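Local coordinates for protein Bug27 (Bordetella pertussis, PDB 2QPQ) that probably binds a small solute in the periplasm, as a Venus-flytrap receptor of the tripartite tricarboxylate transporter family, at residues A26-I29 with G30-T34; C136-T140 with P141-A145; L169-L173 with G174-G178; T238-A241 with V242-K245; G249-K252 with V253-D257. All coordinates share one frame; numbering follows the deposited sequence.

Interaction 1 (A26-I29 with G30-T34); sequences ARLI and GNYLT
Gly30 donates its backbone N to Ala26 O at 2.8 Å, a regular rung of helix 21-35, which links the parallel strands 10-14 and 41-45 of a beta-alpha-beta unit. Lacking a beta carbon, the glycine does not crowd that carbonyl oxygen. Asn31 continues the ladder, its N lying 3.0 Å from Arg27 O. Its polar side chain suits the exposed flank, and with CG anti to the backbone N (chi1 -180°) it sets OD1 3.6 Å above the Tyr32 ring plane, over the ring centre. Arg27, on the outer side too, turns its guanidinium back to a salt bridge with Asp23. At Tyr32 the backbone bond to Leu28 O is weak, and the side chains also meet: Leu28 CD1 meets the ring edge in plane, 3.6 Å from Tyr32 CE2. The leucine's long branched end can reach this edge although its base leaves the helix in another direction. Leu33 N sits 2.8 Å from Ile29 O. Ile29 CG2 and Leu33 CD2 lie 3.6 Å apart, the two side chains pointing the same way into the layer shared with helix 240-254. Thr34 closes the run by gripping Gly30 O twice, with its N at 2.9 Å and OG1 at 2.8 Å, from opposite faces of the carbonyl plane; OG1 is also hydrogen-bonded to Ala41 N. The chemistry is thus that of an amphipathic helix: Ile29 and Leu33 are buried, Leu28 packs against helix 257-266, polar ends face outward, and a hydroxyl is paid for by a carbonyl of its own helix.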
loop_
_atom_site.group_PDB
_atom_site.type_symbol
_atom_site.label_atom_id
_atom_site.label_comp_id
_atom_site.label_asym_id
_atom_site.label_seq_id
_atom_site.Cartn_x
_atom_site.Cartn_y
_atom_site.Cartn_z
ATOM N N ALA A 26 0.219 -11.489 -4.525
ATOM C CA ALA A 26 1.266 -12.250 -5.210
ATOM C C ALA A 26 0.961 -13.760 -5.215
ATOM O O ALA A 26 1.040 -14.409 -6.257
ATOM C CB ALA A 26 2.684 -11.944 -4.607
ATOM N N ARG A 27 0.559 -14.304 -4.072
ATOM C CA ARG A 27 0.262 -15.739 -3.971
ATOM C C ARG A 27 -1.014 -16.119 -4.742
ATOM O O ARG A 27 -1.069 -17.220 -5.336
ATOM C CB ARG A 27 0.199 -16.174 -2.481
ATOM C CG ARG A 27 1.565 -16.075 -1.853
ATOM C CD ARG A 27 1.623 -16.502 -0.418
ATOM N NE ARG A 27 3.005 -16.347 0.072
ATOM C CZ ARG A 27 3.977 -17.233 -0.099
ATOM N NH1 ARG A 27 3.731 -18.383 -0.750
ATOM N NH2 ARG A 27 5.189 -16.980 0.394
ATOM N N LEU A 28 -1.994 -15.202 -4.774
ATOM C CA LEU A 28 -3.234 -15.408 -5.543
ATOM C C LEU A 28 -2.891 -15.459 -7.049
ATOM O O LEU A 28 -3.293 -16.405 -7.764
ATOM C CB LEU A 28 -4.283 -14.334 -5.204
ATOM C CG LEU A 28 -5.705 -14.257 -5.811
ATOM C CD1 LEU A 28 -6.534 -15.453 -5.396
ATOM C CD2 LEU A 28 -6.413 -13.002 -5.369
ATOM N N ILE A 29 -2.152 -14.454 -7.519
ATOM C CA ILE A 29 -1.641 -14.432 -8.899
ATOM C C ILE A 29 -0.827 -15.684 -9.223
ATOM O O ILE A 29 -1.075 -16.349 -10.241
ATOM C CB ILE A 29 -0.807 -13.125 -9.209
ATOM C CG1 ILE A 29 -1.697 -11.890 -9.209
ATOM C CG2 ILE A 29 -0.091 -13.195 -10.591
ATOM C CD1 ILE A 29 -0.888 -10.577 -8.967
ATOM N N GLY A 30 0.113 -16.026 -8.349
ATOM C CA GLY A 30 1.044 -17.121 -8.586
ATOM C C GLY A 30 0.351 -18.460 -8.793
ATOM O O GLY A 30 0.748 -19.239 -9.666
ATOM N N ASN A 31 -0.675 -18.692 -7.967
ATOM C CA ASN A 31 -1.606 -19.816 -8.028
ATOM C C ASN A 31 -2.282 -20.014 -9.383
ATOM O O ASN A 31 -2.275 -21.107 -9.914
ATOM C CB ASN A 31 -2.672 -19.689 -6.911
ATOM C CG ASN A 31 -3.697 -20.864 -6.910
ATOM O OD1 ASN A 31 -4.904 -20.679 -7.195
ATOM N ND2 ASN A 31 -3.212 -22.074 -6.581
ATOM N N TYR A 32 -2.909 -18.975 -9.905
ATOM C CA TYR A 32 -3.604 -19.048 -11.187
ATOM C C TYR A 32 -2.687 -18.939 -12.408
ATOM O O TYR A 32 -3.021 -19.433 -13.479
ATOM C CB TYR A 32 -4.694 -17.997 -11.261
ATOM C CG TYR A 32 -5.796 -18.229 -10.266
ATOM C CD1 TYR A 32 -6.697 -19.268 -10.433
ATOM C CD2 TYR A 32 -5.935 -17.403 -9.150
ATOM C CE1 TYR A 32 -7.711 -19.504 -9.512
ATOM C CE2 TYR A 32 -6.952 -17.619 -8.226
ATOM C CZ TYR A 32 -7.843 -18.675 -8.420
ATOM O OH TYR A 32 -8.845 -18.895 -7.499
ATOM N N LEU A 33 -1.546 -18.280 -12.235
ATOM C CA LEU A 33 -0.532 -18.152 -13.271
ATOM C C LEU A 33 0.134 -19.508 -13.491
ATOM O O LEU A 33 0.408 -19.864 -14.627
ATOM C CB LEU A 33 0.512 -17.116 -12.855
ATOM C CG LEU A 33 0.978 -16.030 -13.819
ATOM C CD1 LEU A 33 -0.167 -15.340 -14.557
ATOM C CD2 LEU A 33 1.856 -15.003 -13.069
ATOM N N THR A 34 0.395 -20.246 -12.403
ATOM C CA THR A 34 0.926 -21.619 -12.482
ATOM C C THR A 34 -0.008 -22.506 -13.325
ATOM O O THR A 34 0.437 -23.232 -14.222
ATOM C CB THR A 34 1.145 -22.232 -11.074
ATOM O OG1 THR A 34 2.226 -21.558 -10.414
ATOM C CG2 THR A 34 1.462 -23.735 -11.153
#

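Interaction 2 (C136-T140 with P141-A145); sequences CGNGT and PQHLA
The chain leaves strand 132-135, makes a type II beta turn from Gly137 to Thr140, and enters helix 141-153 with Thr140 as its N-cap and Leu144 N bonded to Thr140 O at 2.9 Å. Glycine suits both Gly137 and Gly139, whose positive phi values are unfavourable for other residues. Thr140 is central to the contact. Its OG1, set between the backbone N and the carbonyl carbon (chi1 59°), accepts from His143 N at 3.0 Å, satisfying an N-H of the first helical turn, while it donates to Gly137 O at 2.7 Å. Gly137 O takes Thr140 N as well, so a single carbonyl ties the turn to its cap. Pro141 fits the first helical position, where no N-H is needed. Gln142 has CG anti to its carbonyl carbon, which places it 3.9 Å from Cys136 SG, the sulfur of the disulfide to Cys165. A bend at the second torsion then turns the amide, bringing Gln142 OE1 to 3.5 Å from Thr140 CB. The amide NE2 is held by Gln228 and Ser104, and the side chain lies about 3 Å from a bound citrate, probably from the crystallisation liquor but consistent with a pocket. His143 folds back against the turn beside Asn138, with amide and ring planes 20° apart; its ring also stacks on His159. In the plane of that ring, Gly139 N points almost straight at His143 ND1, 2.8 Å away, making ND1 the acceptor.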
loop_
_atom_site.group_PDB
_atom_site.type_symbol
_atom_site.label_atom_id
_atom_site.label_comp_id
_atom_site.label_asym_id
_atom_site.label_seq_id
_atom_site.Cartn_x
_atom_site.Cartn_y
_atom_site.Cartn_z
ATOM N N CYS A 136 0.942 1.064 10.341
ATOM C CA CYS A 136 1.446 -0.244 9.940
ATOM C C CYS A 136 2.999 -0.262 9.846
ATOM O O CYS A 136 3.583 -1.303 9.591
ATOM C CB CYS A 136 0.771 -0.637 8.577
ATOM S SG CYS A 136 -1.030 -0.786 8.873
ATOM N N GLY A 137 3.658 0.876 10.100
ATOM C CA GLY A 137 5.108 0.897 10.142
ATOM C C GLY A 137 5.716 2.221 9.723
ATOM O O GLY A 137 5.128 3.010 8.986
ATOM N N ASN A 138 6.905 2.462 10.228
ATOM C CA ASN A 138 7.679 3.633 9.859
ATOM C C ASN A 138 7.952 3.626 8.344
ATOM O O ASN A 138 8.491 2.634 7.792
ATOM C CB ASN A 138 8.959 3.584 10.659
ATOM C CG ASN A 138 9.590 4.924 10.809
ATOM O OD1 ASN A 138 8.903 5.933 10.894
ATOM N ND2 ASN A 138 10.902 4.949 10.822
ATOM N N GLY A 139 7.530 4.707 7.669
ATOM C CA GLY A 139 7.748 4.852 6.226
ATOM C C GLY A 139 6.682 4.141 5.376
ATOM O O GLY A 139 6.762 4.109 4.140
ATOM N N THR A 140 5.669 3.575 6.013
ATOM C CA THR A 140 4.581 2.937 5.243
ATOM C C THR A 140 3.644 4.019 4.654
ATOM O O THR A 140 3.621 5.151 5.123
ATOM C CB THR A 140 3.704 1.963 6.087
ATOM O OG1 THR A 140 3.114 2.669 7.200
ATOM C CG2 THR A 140 4.530 0.745 6.579
ATOM N N PRO A 141 2.858 3.660 3.614
ATOM C CA PRO A 141 1.853 4.572 3.122
ATOM C C PRO A 141 0.877 4.989 4.252
ATOM O O PRO A 141 0.336 6.096 4.224
ATOM C CB PRO A 141 1.110 3.711 2.076
ATOM C CG PRO A 141 2.198 2.779 1.568
ATOM C CD PRO A 141 2.889 2.404 2.844
ATOM N N GLN A 142 0.691 4.124 5.240
ATOM C CA GLN A 142 -0.233 4.405 6.378
ATOM C C GLN A 142 0.384 5.486 7.256
ATOM O O GLN A 142 -0.252 6.496 7.583
ATOM C CB GLN A 142 -0.520 3.111 7.173
ATOM C CG GLN A 142 -1.444 2.172 6.401
ATOM C CD GLN A 142 -0.764 1.542 5.178
ATOM O OE1 GLN A 142 0.385 1.172 5.249
ATOM N NE2 GLN A 142 -1.484 1.461 4.033
ATOM N N HIS A 143 1.656 5.301 7.592
ATOM C CA HIS A 143 2.428 6.378 8.237
ATOM C C HIS A 143 2.312 7.686 7.436
ATOM O O HIS A 143 1.951 8.727 7.974
ATOM C CB HIS A 143 3.881 5.927 8.388
ATOM C CG HIS A 143 4.803 6.971 8.939
ATOM N ND1 HIS A 143 6.179 6.827 8.932
ATOM C CD2 HIS A 143 4.553 8.172 9.503
ATOM C CE1 HIS A 143 6.730 7.895 9.475
ATOM N NE2 HIS A 143 5.763 8.724 9.837
ATOM N N LEU A 144 2.593 7.638 6.141
ATOM C CA LEU A 144 2.531 8.857 5.345
ATOM C C LEU A 144 1.119 9.475 5.239
ATOM O O LEU A 144 1.001 10.692 5.151
ATOM C CB LEU A 144 3.130 8.628 3.955
ATOM C CG LEU A 144 4.644 8.360 3.855
ATOM C CD1 LEU A 144 5.122 8.626 2.423
ATOM C CD2 LEU A 144 5.471 9.115 4.867
ATOM N N ALA A 145 0.065 8.649 5.271
ATOM C CA ALA A 145 -1.303 9.171 5.292
ATOM C C ALA A 145 -1.522 10.092 6.514
ATOM O O ALA A 145 -2.104 11.189 6.385
ATOM C CB ALA A 145 -2.355 8.055 5.224
#

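Interaction 3 (L169-L173 with G174-G178); sequences LNDVL and GSQIG
Asp171 O gathers the chain returning from the end of helix 165-173: Ile177 N bonds to it at 3.0 Å, and Gln176 N makes a weak, bent bond to the same oxygen. Two more backbone bonds complete the set, Gly174 N to Asn170 O as a last helical rung and Ser175 N to Val172 O at 3.1 Å. A CA-H...O contact joins them, Val172 CA lying 3.6 Å from Ile177 O. A Schellman motif thus ends the helix, with Ser175 N to Val172 O as its 5→2 bond and the weak Gln176 N to Asp171 O as its 6→1 bond: Gly174, flexible and slim, leaves helical angles first, and Ser175 takes a left-handed conformation (phi 59°) that turns the chain back toward strand 180-183. Among side chains, Asp171 and Gln176 cross at about a right angle, the carboxylate OD1 lying 3.5 Å from Gln176 CG, so the glutamine offers its aliphatic stem; Asp171 OD2 is held instead by Tyr162 OH. Ile177 CG2 packs against Asp171 CB at 3.8 Å and faces Val172 CB at 4.1 Å, beta-branched groups well suited to this buried seam. A water links Leu173 O, to which it donates at 2.9 Å, with Ser175 OG, 2.6 Å from it.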
loop_
_atom_site.group_PDB
_atom_site.type_symbol
_atom_site.label_atom_id
_atom_site.label_comp_id
_atom_site.label_asym_id
_atom_site.label_seq_id
_atom_site.Cartn_x
_atom_site.Cartn_y
_atom_site.Cartn_z
ATOM N N LEU A 169 -3.736 -2.677 14.907
ATOM C CA LEU A 169 -5.116 -2.976 15.219
ATOM C C LEU A 169 -5.341 -3.531 16.626
ATOM O O LEU A 169 -6.305 -3.136 17.285
ATOM C CB LEU A 169 -5.682 -3.928 14.172
ATOM C CG LEU A 169 -6.066 -3.278 12.829
ATOM C CD1 LEU A 169 -6.240 -4.400 11.765
ATOM C CD2 LEU A 169 -7.309 -2.445 12.998
ATOM N N ASN A 170 -4.479 -4.440 17.102
ATOM C CA ASN A 170 -4.569 -4.907 18.474
ATOM C C ASN A 170 -4.559 -3.792 19.494
ATOM O O ASN A 170 -5.333 -3.826 20.467
ATOM C CB ASN A 170 -3.466 -5.922 18.797
ATOM C CG ASN A 170 -3.706 -7.233 18.136
ATOM O OD1 ASN A 170 -4.812 -7.485 17.625
ATOM N ND2 ASN A 170 -2.695 -8.085 18.120
ATOM N N ASP A 171 -3.697 -2.803 19.297
ATOM C CA ASP A 171 -3.640 -1.703 20.287
ATOM C C ASP A 171 -4.823 -0.707 20.209
ATOM O O ASP A 171 -5.226 -0.111 21.237
ATOM C CB ASP A 171 -2.348 -0.913 20.177
ATOM C CG ASP A 171 -1.289 -1.379 21.155
ATOM O OD1 ASP A 171 -1.390 -2.487 21.718
ATOM O OD2 ASP A 171 -0.325 -0.629 21.332
ATOM N N VAL A 172 -5.363 -0.498 19.011
ATOM C CA VAL A 172 -6.563 0.326 18.923
ATOM C C VAL A 172 -7.782 -0.471 19.411
ATOM O O VAL A 172 -8.614 0.060 20.129
ATOM C CB VAL A 172 -6.712 1.045 17.534
ATOM C CG1 VAL A 172 -6.862 0.071 16.428
ATOM C CG2 VAL A 172 -7.898 2.035 17.538
ATOM N N LEU A 173 -7.849 -1.754 19.060
ATOM C CA LEU A 173 -8.868 -2.651 19.589
ATOM C C LEU A 173 -8.938 -2.701 21.104
ATOM O O LEU A 173 -10.041 -2.802 21.650
ATOM C CB LEU A 173 -8.745 -4.064 19.022
ATOM C CG LEU A 173 -9.182 -4.284 17.571
ATOM C CD1 LEU A 173 -8.678 -5.646 17.093
ATOM C CD2 LEU A 173 -10.715 -4.150 17.401
ATOM N N GLY A 174 -7.781 -2.619 21.771
ATOM C CA GLY A 174 -7.712 -2.652 23.234
ATOM C C GLY A 174 -7.651 -1.267 23.868
ATOM O O GLY A 174 -7.470 -1.168 25.085
ATOM N N SER A 175 -7.813 -0.209 23.064
ATOM C CA SER A 175 -7.653 1.190 23.537
ATOM C C SER A 175 -6.289 1.574 24.128
ATOM O O SER A 175 -6.144 2.616 24.826
ATOM C CB SER A 175 -8.769 1.539 24.526
ATOM O OG SER A 175 -10.008 1.386 23.849
ATOM N N GLN A 176 -5.275 0.774 23.813
ATOM C CA GLN A 176 -3.934 1.092 24.254
ATOM C C GLN A 176 -3.419 2.253 23.434
ATOM O O GLN A 176 -2.511 2.938 23.845
ATOM C CB GLN A 176 -2.976 -0.098 24.119
ATOM C CG GLN A 176 -3.596 -1.486 24.301
ATOM C CD GLN A 176 -3.977 -1.774 25.717
ATOM O OE1 GLN A 176 -4.654 -2.786 25.986
ATOM N NE2 GLN A 176 -3.567 -0.888 26.655
ATOM N N ILE A 177 -4.002 2.462 22.255
ATOM C CA ILE A 177 -3.763 3.679 21.498
ATOM C C ILE A 177 -5.152 4.168 21.007
ATOM O O ILE A 177 -6.054 3.349 20.736
ATOM C CB ILE A 177 -2.711 3.475 20.324
ATOM C CG1 ILE A 177 -2.136 4.819 19.882
ATOM C CG2 ILE A 177 -3.328 2.648 19.138
ATOM C CD1 ILE A 177 -0.796 4.745 19.087
ATOM N N GLY A 178 -5.314 5.483 20.919
ATOM C CA GLY A 178 -6.618 6.076 20.596
ATOM C C GLY A 178 -6.981 6.138 19.122
ATOM O O GLY A 178 -8.145 6.429 18.756
HETATM O O HOH W 1 -11.009 -1.059 23.731
#

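Interaction 4 (T238-A241 with V242-K245)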
loop_
_atom_site.group_PDB
_atom_site.type_symbol
_atom_site.label_atom_id
_atom_site.label_comp_id
_atom_site.label_asym_id
_atom_site.label_seq_id
_atom_site.Cartn_x
_atom_site.Cartn_y
_atom_site.Cartn_z
ATOM N N THR A 238 13.551 -4.768 -19.384
ATOM C CA THR A 238 12.677 -5.819 -19.927
ATOM C C THR A 238 11.888 -5.232 -21.079
ATOM O O THR A 238 11.198 -4.252 -20.903
ATOM C CB THR A 238 11.666 -6.336 -18.862
ATOM O OG1 THR A 238 12.407 -6.734 -17.695
ATOM C CG2 THR A 238 10.933 -7.545 -19.416
ATOM N N PRO A 239 11.999 -5.823 -22.277
ATOM C CA PRO A 239 11.284 -5.227 -23.429
ATOM C C PRO A 239 9.768 -5.128 -23.188
ATOM O O PRO A 239 9.185 -5.915 -22.437
ATOM C CB PRO A 239 11.558 -6.203 -24.556
ATOM C CG PRO A 239 12.889 -6.852 -24.150
ATOM C CD PRO A 239 12.772 -7.024 -22.650
ATOM N N MET A 240 9.150 -4.145 -23.814
ATOM C CA MET A 240 7.729 -3.978 -23.706
ATOM C C MET A 240 6.988 -5.222 -24.136
ATOM O O MET A 240 5.972 -5.554 -23.520
ATOM C CB MET A 240 7.269 -2.747 -24.517
ATOM C CG MET A 240 5.763 -2.402 -24.356
ATOM S SD MET A 240 5.242 -2.119 -22.635
ATOM C CE MET A 240 5.812 -0.450 -22.355
ATOM N N ALA A 241 7.450 -5.936 -25.157
ATOM C CA ALA A 241 6.709 -7.168 -25.579
ATOM C C ALA A 241 6.606 -8.190 -24.441
ATOM O O ALA A 241 5.584 -8.903 -24.291
ATOM C CB ALA A 241 7.341 -7.822 -26.799
ATOM N N VAL A 242 7.682 -8.303 -23.674
ATOM C CA VAL A 242 7.699 -9.167 -22.487
ATOM C C VAL A 242 6.755 -8.621 -21.390
ATOM O O VAL A 242 5.944 -9.352 -20.817
ATOM C CB VAL A 242 9.155 -9.339 -21.951
ATOM C CG1 VAL A 242 9.166 -10.176 -20.667
ATOM C CG2 VAL A 242 10.087 -9.983 -23.044
ATOM N N ARG A 243 6.852 -7.329 -21.097
ATOM C CA ARG A 243 5.938 -6.682 -20.123
ATOM C C ARG A 243 4.462 -6.891 -20.499
ATOM O O ARG A 243 3.604 -7.144 -19.635
ATOM C CB ARG A 243 6.270 -5.192 -20.038
ATOM C CG ARG A 243 7.658 -4.941 -19.403
ATOM C CD ARG A 243 8.110 -3.524 -19.600
ATOM N NE ARG A 243 7.252 -2.573 -18.893
ATOM C CZ ARG A 243 7.291 -1.258 -19.071
ATOM N NH1 ARG A 243 8.122 -0.696 -19.962
ATOM N NH2 ARG A 243 6.477 -0.497 -18.377
ATOM N N GLN A 244 4.178 -6.812 -21.796
ATOM C CA GLN A 244 2.794 -6.993 -22.309
ATOM C C GLN A 244 2.344 -8.435 -22.222
ATOM O O GLN A 244 1.203 -8.716 -21.861
ATOM C CB GLN A 244 2.669 -6.438 -23.736
ATOM C CG GLN A 244 2.569 -4.938 -23.663
ATOM C CD GLN A 244 2.623 -4.236 -25.001
ATOM O OE1 GLN A 244 2.964 -4.823 -26.043
ATOM N NE2 GLN A 244 2.310 -2.953 -24.971
ATOM N N LYS A 245 3.258 -9.354 -22.472
ATOM C CA LYS A 245 2.962 -10.785 -22.308
ATOM C C LYS A 245 2.615 -11.143 -20.858
ATOM O O LYS A 245 1.620 -11.837 -20.585
ATOM C CB LYS A 245 4.123 -11.630 -22.846
ATOM C CG LYS A 245 4.074 -11.657 -24.369
ATOM C CD LYS A 245 5.221 -12.416 -25.060
ATOM C CE LYS A 245 6.575 -11.675 -24.970
ATOM N NZ LYS A 245 7.661 -12.670 -24.776
HETATM O O HOH W 2 10.201 -1.930 -21.702
#
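The first turn of helix 240-254 begins here, with Pro239 at the N-cap position and Thr238 just before it. Pro239 O receives Arg243 N at 3.0 Å, and Gln244 N and Lys245 N follow in the same helical pattern with Met240 O and Ala241 O. A proline suits this start, since its fixed phi and missing N-H cost the helix nothing at the cap. Two apolar touches tuck the lead-in against the turn. Thr238 CG2, anti to the backbone N (chi1 -54° for OG1), meets Val242 CG1 at 3.4 Å, a tight fit in which the two side chains cross at about a right angle; the valine's other methyl, CG2, runs alongside Pro239 CD at 4.0 Å. Met240 folds at both its outer torsions and drops its CE methyl over one face of the Arg243 guanidinium, 3.3 Å above the plane and toward the rim, near NH1. The flexible thioether can bend to fit this flat cation, and its CG also packs 3.6 Å from Gln244 NE2, where the glutamine's extended chain passes. At the edge of the guanidinium a water lies in plane, accepting from Arg243 NH1 at 3.0 Å and donating to Thr238 O at 2.7 Å, so it bridges the lead-in to the helix. Lys245, exposed, curls its stem over Ala241 O. The hydroxyl of Thr238 is bonded to Pro235 O at the end of strand 227-235, Arg243 NE to Ala95 O of strand 93-109, and both Met240 and Arg243 rest on Pro275, the first residue of helix 275-296.

Interaction 5 (G249-K252 with V253-D257); sequences GIAK and VMQRD
Gln255 lays its flat amide against the preceding helical turn, and Ala251 O and CB and Lys252 CA all sit toward one face of it. Ala251 O lies over that face, 3.3 Å from Gln255 CD and offset toward CG, while Ala251 CB is nearest to NE2 and Lys252 CA to OE1. The other flat group, the Arg256 guanidinium, turns away to a salt bridge with Asp258. In the glutamine, CG anti to the carbonyl carbon (chi1 -74°) directs the chain back along the helix, and its extension beyond CG carries the amide to Ala251; the polar end suits the exposed side. Here, near the C-terminal end of helix 240-254, Gln255 N bonds to Ala251 O at 2.9 Å, Arg256 then serves as N-cap of helix 257-266, and Arg256 N bonds to Val253 O at 3.1 Å. The buried flank is apolar. Met254 CG rests 3.4 Å from Ile250 O and 4.4 Å from Ile250 CG2, its flexible chain bending toward strand 93-109, where Ile250 also packs on Ile97 and Val99. Val253 CG2, anti to the carbonyl carbon, leans over Gly249 O at 3.7 Å, and the side chain fills in against Tyr32 and Leu33 of helix 21-35.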
loop_
_atom_site.group_PDB
_atom_site.type_symbol
_atom_site.label_atom_id
_atom_site.label_comp_id
_atom_site.label_asym_id
_atom_site.label_seq_id
_atom_site.Cartn_x
_atom_site.Cartn_y
_atom_site.Cartn_z
ATOM N N GLY A 249 -1.301 -12.069 -19.223
ATOM C CA GLY A 249 -1.513 -13.249 -18.399
ATOM C C GLY A 249 -2.079 -12.898 -17.038
ATOM O O GLY A 249 -3.061 -13.514 -16.577
ATOM N N ILE A 250 -1.486 -11.893 -16.404
ATOM C CA ILE A 250 -1.915 -11.482 -15.070
ATOM C C ILE A 250 -3.297 -10.833 -15.110
ATOM O O ILE A 250 -4.095 -11.061 -14.223
ATOM C CB ILE A 250 -0.867 -10.564 -14.373
ATOM C CG1 ILE A 250 0.482 -11.323 -14.211
ATOM C CG2 ILE A 250 -1.348 -10.145 -13.015
ATOM C CD1 ILE A 250 1.713 -10.473 -14.083
ATOM N N ALA A 251 -3.579 -10.054 -16.148
ATOM C CA ALA A 251 -4.879 -9.393 -16.288
ATOM C C ALA A 251 -5.972 -10.445 -16.442
ATOM O O ALA A 251 -7.070 -10.286 -15.896
ATOM C CB ALA A 251 -4.871 -8.428 -17.469
ATOM N N LYS A 252 -5.668 -11.537 -17.147
ATOM C CA LYS A 252 -6.585 -12.661 -17.265
ATOM C C LYS A 252 -6.923 -13.307 -15.904
ATOM O O LYS A 252 -8.084 -13.606 -15.635
ATOM C CB LYS A 252 -6.064 -13.708 -18.268
ATOM C CG LYS A 252 -6.492 -13.371 -19.705
ATOM C CD LYS A 252 -5.601 -14.014 -20.760
ATOM C CE LYS A 252 -5.907 -13.482 -22.185
ATOM N NZ LYS A 252 -4.793 -13.769 -23.190
ATOM N N VAL A 253 -5.914 -13.485 -15.055
ATOM C CA VAL A 253 -6.134 -13.895 -13.663
ATOM C C VAL A 253 -7.026 -12.922 -12.905
ATOM O O VAL A 253 -7.973 -13.341 -12.241
ATOM C CB VAL A 253 -4.807 -14.081 -12.871
ATOM C CG1 VAL A 253 -5.111 -14.372 -11.396
ATOM C CG2 VAL A 253 -4.000 -15.204 -13.455
ATOM N N MET A 254 -6.730 -11.630 -12.992
ATOM C CA MET A 254 -7.490 -10.638 -12.253
ATOM C C MET A 254 -8.960 -10.576 -12.710
ATOM O O MET A 254 -9.865 -10.297 -11.897
ATOM C CB MET A 254 -6.820 -9.264 -12.299
ATOM C CG MET A 254 -5.413 -9.258 -11.678
ATOM S SD MET A 254 -5.436 -9.726 -9.936
ATOM C CE MET A 254 -4.723 -11.312 -9.915
ATOM N N GLN A 255 -9.185 -10.893 -13.985
ATOM C CA GLN A 255 -10.534 -10.913 -14.567
ATOM C C GLN A 255 -11.426 -12.070 -14.087
ATOM O O GLN A 255 -12.631 -12.060 -14.330
ATOM C CB GLN A 255 -10.416 -10.938 -16.089
ATOM C CG GLN A 255 -9.985 -9.597 -16.670
ATOM C CD GLN A 255 -9.498 -9.719 -18.101
ATOM O OE1 GLN A 255 -9.730 -10.751 -18.773
ATOM N NE2 GLN A 255 -8.818 -8.676 -18.590
ATOM N N ARG A 256 -10.848 -13.079 -13.449
ATOM C CA ARG A 256 -11.622 -14.211 -12.945
ATOM C C ARG A 256 -12.731 -13.727 -11.995
ATOM O O ARG A 256 -12.478 -12.847 -11.171
ATOM C CB ARG A 256 -10.703 -15.196 -12.227
ATOM C CG ARG A 256 -9.669 -15.862 -13.097
ATOM C CD ARG A 256 -8.829 -16.756 -12.245
ATOM N NE ARG A 256 -9.646 -17.798 -11.626
ATOM C CZ ARG A 256 -9.718 -19.066 -12.045
ATOM N NH1 ARG A 256 -9.002 -19.472 -13.084
ATOM N NH2 ARG A 256 -10.484 -19.943 -11.401
ATOM N N ASP A 257 -13.962 -14.262 -12.128
ATOM C CA ASP A 257 -15.056 -13.937 -11.185
ATOM C C ASP A 257 -14.636 -14.235 -9.749
ATOM O O ASP A 257 -14.883 -13.442 -8.831
ATOM C CB ASP A 257 -16.310 -14.803 -11.444
ATOM C CG ASP A 257 -17.022 -14.475 -12.715
ATOM O OD1 ASP A 257 -16.920 -13.337 -13.236
ATOM O OD2 ASP A 257 -17.760 -15.389 -13.173
#

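Interactions 1 and 5 form one packed layer, their centres 10 Å apart: Tyr32 CB meets Val253 CG2 at 3.6 Å, and Tyr32 CE1 lies 3.3 Å from Arg256 CZ. Interaction 4 opens the helix that interaction 5 closes, with centres 17 Å apart. Interaction 3 is on the opposite side of the chain's centre, about 45 Å from interaction 4 between centres. Interaction 2 is the most central, 9 Å from the chain's centre and beside the bound citrate. Its Cys136 is joined by disulfide to Cys165, the first residue of the helix that ends at interaction 3, 17 Å away between centres.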